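Local coordinates for neurotrypsin (Mus musculus, PDB 6H8M), which acts as a secreted serine protease in neuronal plasticity and is represented here by its third scavenger receptor cysteine-rich (SRCR) domain, at residues A[32-41]-A[52-60]. Numbering follows the deposited sequence.
Sequences DDGWTDKHAA and PARARTMAY
Asp37, in the first turn of helix 37-46, and Asp32, in the turn leading into it, each take a backbone N-H of segment 52-60 on one carboxylate oxygen. Asp37 OD1 receives Ala55 N at 2.9 Å in a nearly straight bond (173°), the donor standing well above the carboxylate plane. The Asp37 chi1 of -67° sets CG anti to the carbonyl carbon and swings the carboxylate over to the strand, where it runs alongside Arg54, carboxylate and guanidinium planes almost parallel. Asp37 OD2 approaches Arg54 CG but is 5.0 Å from Arg54 NE, so any attraction is probably weak. Asp32 OD2 is met on its anti side by Met58 N at 2.8 Å in a more bent bond. Met58, folded back at chi2 and chi3, lays CG and SD against the same oxygen, while the Thr57 side chain crosses that of Asp32 at about a right angle, Thr57 CB 3.5 Å from Asp32 OD2. With an alanine in place of Asp32, Met58 N would probably lack this acceptor and Met58 SD the oxygen beside it. Between the two carboxylates lie Trp35, Ala55 and Thr57, in mostly apolar contact. Ala55 CB touches Thr36 O and, on another side, Trp35 CD1 at 3.7 Å, and Thr57 CG2 lies at the indole edge, near its plane. Ala40 CB meets Ala53 CB at 3.9 Å, small side chains consistent with the 6.1 Å closest approach of the axes of helix 37-41 and strand 53-56. The capping box of Thr36 and His39 closes the helix start. Trp35 NE1 bonds to Gly102 O, its ring reaching Val103 and Ile43. Within the SRCR domain the helix thus packs on the antiparallel sheet of 53-56 and 102-105, and His39 NE2 ties it to Val73 O of strand 68-74.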
ATOM      1  N   ASP A  32      -2.620  -1.672   7.257  1.00 45.12           N
ATOM      2  CA  ASP A  32      -1.189  -1.915   7.450  1.00 45.95           C
ATOM      3  C   ASP A  32      -0.917  -3.233   8.168  1.00 47.04           C
ATOM      4  O   ASP A  32       0.232  -3.502   8.471  1.00 43.52           O
ATOM      5  CB  ASP A  32      -0.515  -0.740   8.172  1.00 40.94           C
ATOM      6  CG  ASP A  32      -0.936  -0.612   9.640  1.00 45.18           C
ATOM      7  OD1 ASP A  32      -1.776  -1.424  10.095  1.00 44.25           O
ATOM      8  OD2 ASP A  32      -0.492   0.335  10.304  1.00 45.53           O
ATOM      9  N   ASP A  33      -1.961  -4.040   8.492  1.00 48.14           N
ATOM     10  CA  ASP A  33      -1.773  -5.273   9.207  1.00 56.39           C
ATOM     11  C   ASP A  33      -0.929  -6.178   8.299  1.00 55.39           C
ATOM     12  O   ASP A  33      -1.326  -6.497   7.146  1.00 56.16           O
ATOM     13  CB  ASP A  33      -3.127  -5.922   9.509  1.00 55.52           C
ATOM     14  CG  ASP A  33      -2.919  -6.991  10.567  1.00 69.93           C
ATOM     15  OD1 ASP A  33      -2.417  -6.641  11.664  1.00 80.40           O
ATOM     16  OD2 ASP A  33      -3.077  -8.144  10.216  1.00 76.09           O
ATOM     17  N   GLY A  34       0.238  -6.555   8.783  1.00 54.89           N
ATOM     18  CA  GLY A  34       1.124  -7.388   7.976  1.00 55.94           C
ATOM     19  C   GLY A  34       1.864  -6.627   6.866  1.00 53.20           C
ATOM     20  O   GLY A  34       2.462  -7.285   6.034  1.00 49.15           O
ATOM     21  N   TRP A  35       1.790  -5.279   6.811  1.00 44.55           N
ATOM     22  CA  TRP A  35       2.380  -4.509   5.740  1.00 42.20           C
ATOM     23  C   TRP A  35       3.874  -4.288   6.060  1.00 43.32           C
ATOM     24  O   TRP A  35       4.188  -3.837   7.148  1.00 43.08           O
ATOM     25  CB  TRP A  35       1.625  -3.163   5.562  1.00 42.46           C
ATOM     26  CG  TRP A  35       2.029  -2.306   4.398  1.00 39.27           C
ATOM     27  CD1 TRP A  35       2.839  -1.193   4.450  1.00 37.25           C
ATOM     28  CD2 TRP A  35       1.515  -2.352   3.042  1.00 38.51           C
ATOM     29  NE1 TRP A  35       2.918  -0.653   3.198  1.00 37.64           N
ATOM     30  CE2 TRP A  35       2.124  -1.321   2.328  1.00 37.49           C
ATOM     31  CE3 TRP A  35       0.646  -3.221   2.385  1.00 42.68           C
ATOM     32  CZ2 TRP A  35       1.859  -1.077   0.982  1.00 37.47           C
ATOM     33  CZ3 TRP A  35       0.405  -3.005   1.054  1.00 39.84           C
ATOM     34  CH2 TRP A  35       1.038  -1.983   0.346  1.00 41.94           C
ATOM     35  N   THR A  36       4.746  -4.679   5.134  1.00 42.50           N
ATOM     36  CA  THR A  36       6.208  -4.604   5.363  1.00 42.50           C
ATOM     37  C   THR A  36       6.890  -4.029   4.125  1.00 43.74           C
ATOM     38  O   THR A  36       6.188  -3.606   3.194  1.00 39.98           O
ATOM     39  CB  THR A  36       6.784  -5.995   5.651  1.00 46.39           C
ATOM     40  OG1 THR A  36       6.751  -6.741   4.436  1.00 44.14           O
ATOM     41  CG2 THR A  36       6.018  -6.738   6.724  1.00 51.09           C
ATOM     42  N   ASP A  37       8.225  -4.069   4.116  1.00 43.54           N
ATOM     43  CA  ASP A  37       9.058  -3.582   2.984  1.00 46.72           C
ATOM     44  C   ASP A  37       8.759  -4.392   1.711  1.00 47.37           C
ATOM     45  O   ASP A  37       8.914  -3.823   0.621  1.00 42.66           O
ATOM     46  CB  ASP A  37      10.536  -3.470   3.369  1.00 51.11           C
ATOM     47  CG  ASP A  37      10.801  -2.393   4.409  1.00 50.51           C
ATOM     48  OD1 ASP A  37       9.843  -1.702   4.798  1.00 44.74           O
ATOM     49  OD2 ASP A  37      11.964  -2.258   4.823  1.00 49.69           O
ATOM     50  N   LYS A  38       8.432  -5.684   1.835  1.00 45.20           N
ATOM     51  CA  LYS A  38       8.075  -6.511   0.653  1.00 47.51           C
ATOM     52  C   LYS A  38       6.844  -5.894  -0.029  1.00 43.18           C
ATOM     53  O   LYS A  38       6.881  -5.766  -1.261  1.00 46.46           O
ATOM     54  CB  LYS A  38       7.805  -7.952   1.098  1.00 55.15           C
ATOM     55  CG  LYS A  38       8.971  -8.647   1.787  1.00 58.28           C
ATOM     56  CD  LYS A  38       8.683 -10.093   2.131  1.00 68.84           C
ATOM     57  CE  LYS A  38       9.906 -10.857   2.593  1.00 80.15           C
ATOM     58  NZ  LYS A  38      10.286 -10.508   3.982  1.00 87.74           N
ATOM     59  N   HIS A  39       5.817  -5.492   0.732  1.00 44.27           N
ATOM     60  CA  HIS A  39       4.688  -4.816   0.130  1.00 42.14           C
ATOM     61  C   HIS A  39       5.096  -3.527  -0.555  1.00 41.52           C
ATOM     62  O   HIS A  39       4.626  -3.208  -1.678  1.00 40.73           O
ATOM     63  CB  HIS A  39       3.588  -4.592   1.182  1.00 43.48           C
ATOM     64  CG  HIS A  39       3.151  -5.855   1.838  1.00 45.68           C
ATOM     65  ND1 HIS A  39       3.866  -6.452   2.863  1.00 46.22           N
ATOM     66  CD2 HIS A  39       2.068  -6.626   1.631  1.00 47.46           C
ATOM     67  CE1 HIS A  39       3.310  -7.622   3.183  1.00 51.87           C
ATOM     68  NE2 HIS A  39       2.168  -7.739   2.470  1.00 47.13           N
ATOM     69  N   ALA A  40       5.933  -2.736   0.107  1.00 40.03           N
ATOM     70  CA  ALA A  40       6.388  -1.508  -0.434  1.00 41.70           C
ATOM     71  C   ALA A  40       7.157  -1.710  -1.733  1.00 38.25           C
ATOM     72  O   ALA A  40       6.896  -0.923  -2.710  1.00 41.30           O
ATOM     73  CB  ALA A  40       7.262  -0.754   0.541  1.00 41.93           C
ATOM     74  N   ALA A  41       7.948  -2.783  -1.813  1.00 42.16           N
ATOM     75  CA  ALA A  41       8.710  -3.098  -3.041  1.00 43.95           C
ATOM     76  C   ALA A  41       7.728  -3.318  -4.198  1.00 44.10           C
ATOM     77  O   ALA A  41       7.958  -2.809  -5.334  1.00 44.90           O
ATOM     78  CB  ALA A  41       9.661  -4.291  -2.846  1.00 48.64           C
ATOM     79  N   PRO A  52      15.417   0.803  -3.733  1.00 59.08           N
ATOM     80  CA  PRO A  52      14.968   0.242  -2.462  1.00 57.65           C
ATOM     81  C   PRO A  52      13.635   0.926  -2.089  1.00 53.05           C
ATOM     82  O   PRO A  52      13.443   2.079  -2.466  1.00 52.40           O
ATOM     83  CB  PRO A  52      16.075   0.585  -1.444  1.00 61.34           C
ATOM     84  CG  PRO A  52      17.195   1.206  -2.234  1.00 64.96           C
ATOM     85  CD  PRO A  52      16.634   1.619  -3.573  1.00 62.24           C
ATOM     86  N   ALA A  53      12.714   0.176  -1.471  1.00 48.24           N
ATOM     87  CA  ALA A  53      11.404   0.797  -0.993  1.00 46.05           C
ATOM     88  C   ALA A  53      11.271   0.525   0.485  1.00 43.45           C
ATOM     89  O   ALA A  53      11.814  -0.499   0.985  1.00 43.16           O
ATOM     90  CB  ALA A  53      10.271   0.147  -1.714  1.00 46.22           C
ATOM     91  N   ARG A  54      10.545   1.392   1.188  1.00 38.51           N
ATOM     92  CA  ARG A  54      10.318   1.170   2.636  1.00 39.80           C
ATOM     93  C   ARG A  54       8.836   1.370   2.966  1.00 40.36           C
ATOM     94  O   ARG A  54       8.244   2.336   2.462  1.00 39.11           O
ATOM     95  CB  ARG A  54      11.196   2.110   3.465  1.00 42.13           C
ATOM     96  CG  ARG A  54      12.643   1.654   3.573  1.00 50.85           C
ATOM     97  CD  ARG A  54      13.338   2.281   4.763  1.00 59.60           C
ATOM     98  NE  ARG A  54      14.733   1.883   4.853  1.00 62.17           N
ATOM     99  CZ  ARG A  54      15.580   2.335   5.768  1.00 68.03           C
ATOM    100  NH1 ARG A  54      15.155   3.160   6.707  1.00 62.22           N
ATOM    101  NH2 ARG A  54      16.847   1.963   5.737  1.00 62.98           N
ATOM    102  N   ALA A  55       8.268   0.475   3.774  1.00 36.83           N
ATOM    103  CA  ALA A  55       6.886   0.661   4.238  1.00 38.45           C
ATOM    104  C   ALA A  55       6.783   1.848   5.219  1.00 38.83           C
ATOM    105  O   ALA A  55       7.693   2.080   6.067  1.00 38.94           O
ATOM    106  CB  ALA A  55       6.417  -0.588   4.932  1.00 38.85           C
ATOM    107  N   ARG A  56       5.604   2.523   5.220  1.00 35.92           N
ATOM    108  CA  ARG A  56       5.268   3.396   6.320  1.00 37.78           C
ATOM    109  C   ARG A  56       3.863   3.049   6.773  1.00 37.98           C
ATOM    110  O   ARG A  56       2.997   2.863   5.926  1.00 44.68           O
ATOM    111  CB  ARG A  56       5.282   4.825   5.802  1.00 34.32           C
ATOM    112  CG  ARG A  56       6.666   5.424   5.517  1.00 39.86           C
ATOM    113  CD  ARG A  56       7.388   5.737   6.822  1.00 40.05           C
ATOM    114  NE  ARG A  56       8.777   6.196   6.684  1.00 40.30           N
ATOM    115  CZ  ARG A  56       9.861   5.443   6.829  1.00 40.91           C
ATOM    116  NH1 ARG A  56       9.778   4.123   6.909  1.00 38.84           N
ATOM    117  NH2 ARG A  56      11.041   6.030   6.850  1.00 41.46           N
ATOM    118  N   THR A  57       3.674   2.860   8.082  1.00 37.21           N
ATOM    119  CA  THR A  57       2.422   2.234   8.611  1.00 36.28           C
ATOM    120  C   THR A  57       1.684   3.282   9.432  1.00 40.42           C
ATOM    121  O   THR A  57       2.180   4.383   9.709  1.00 38.22           O
ATOM    122  CB  THR A  57       2.770   0.946   9.356  1.00 40.92           C
ATOM    123  OG1 THR A  57       3.770   1.301  10.304  1.00 39.57           O
ATOM    124  CG2 THR A  57       3.234  -0.121   8.398  1.00 38.21           C
ATOM    125  N   MET A  58       0.534   2.886   9.954  1.00 38.95           N
ATOM    126  CA  MET A  58      -0.251   3.654  10.897  1.00 38.86           C
ATOM    127  C   MET A  58      -0.495   5.085  10.378  1.00 38.65           C
ATOM    128  O   MET A  58      -0.364   6.058  11.146  1.00 40.62           O
ATOM    129  CB  MET A  58       0.427   3.703  12.267  1.00 42.04           C
ATOM    130  CG  MET A  58       0.482   2.393  12.939  1.00 45.72           C
ATOM    131  SD  MET A  58      -1.279   1.729  13.258  1.00 51.62           S
ATOM    132  CE  MET A  58      -1.749   2.603  14.739  1.00 56.52           C
ATOM    133  N   ALA A  59      -1.021   5.187   9.136  1.00 36.90           N
ATOM    134  CA  ALA A  59      -1.443   6.449   8.554  1.00 36.26           C
ATOM    135  C   ALA A  59      -0.349   7.505   8.718  1.00 41.19           C
ATOM    136  O   ALA A  59      -0.582   8.693   9.078  1.00 36.96           O
ATOM    137  CB  ALA A  59      -2.738   6.944   9.191  1.00 39.62           C
ATOM    138  N   TYR A  60       0.862   7.143   8.295  1.00 38.54           N
ATOM    139  CA  TYR A  60       2.054   7.979   8.471  1.00 34.75           C
ATOM    140  C   TYR A  60       1.912   9.297   7.754  1.00 40.27           C
ATOM    141  O   TYR A  60       2.296  10.278   8.363  1.00 38.49           O
ATOM    142  CB  TYR A  60       3.278   7.219   7.897  1.00 36.81           C
ATOM    143  CG  TYR A  60       4.569   7.966   8.028  1.00 35.70           C
ATOM    144  CD1 TYR A  60       5.323   7.824   9.183  1.00 34.40           C
ATOM    145  CD2 TYR A  60       5.059   8.719   6.997  1.00 37.61           C
ATOM    146  CE1 TYR A  60       6.516   8.531   9.306  1.00 36.97           C
ATOM    147  CE2 TYR A  60       6.276   9.407   7.103  1.00 38.87           C
ATOM    148  CZ  TYR A  60       6.967   9.346   8.291  1.00 41.45           C
ATOM    149  OH  TYR A  60       8.151   9.963   8.448  1.00 39.69           O
TER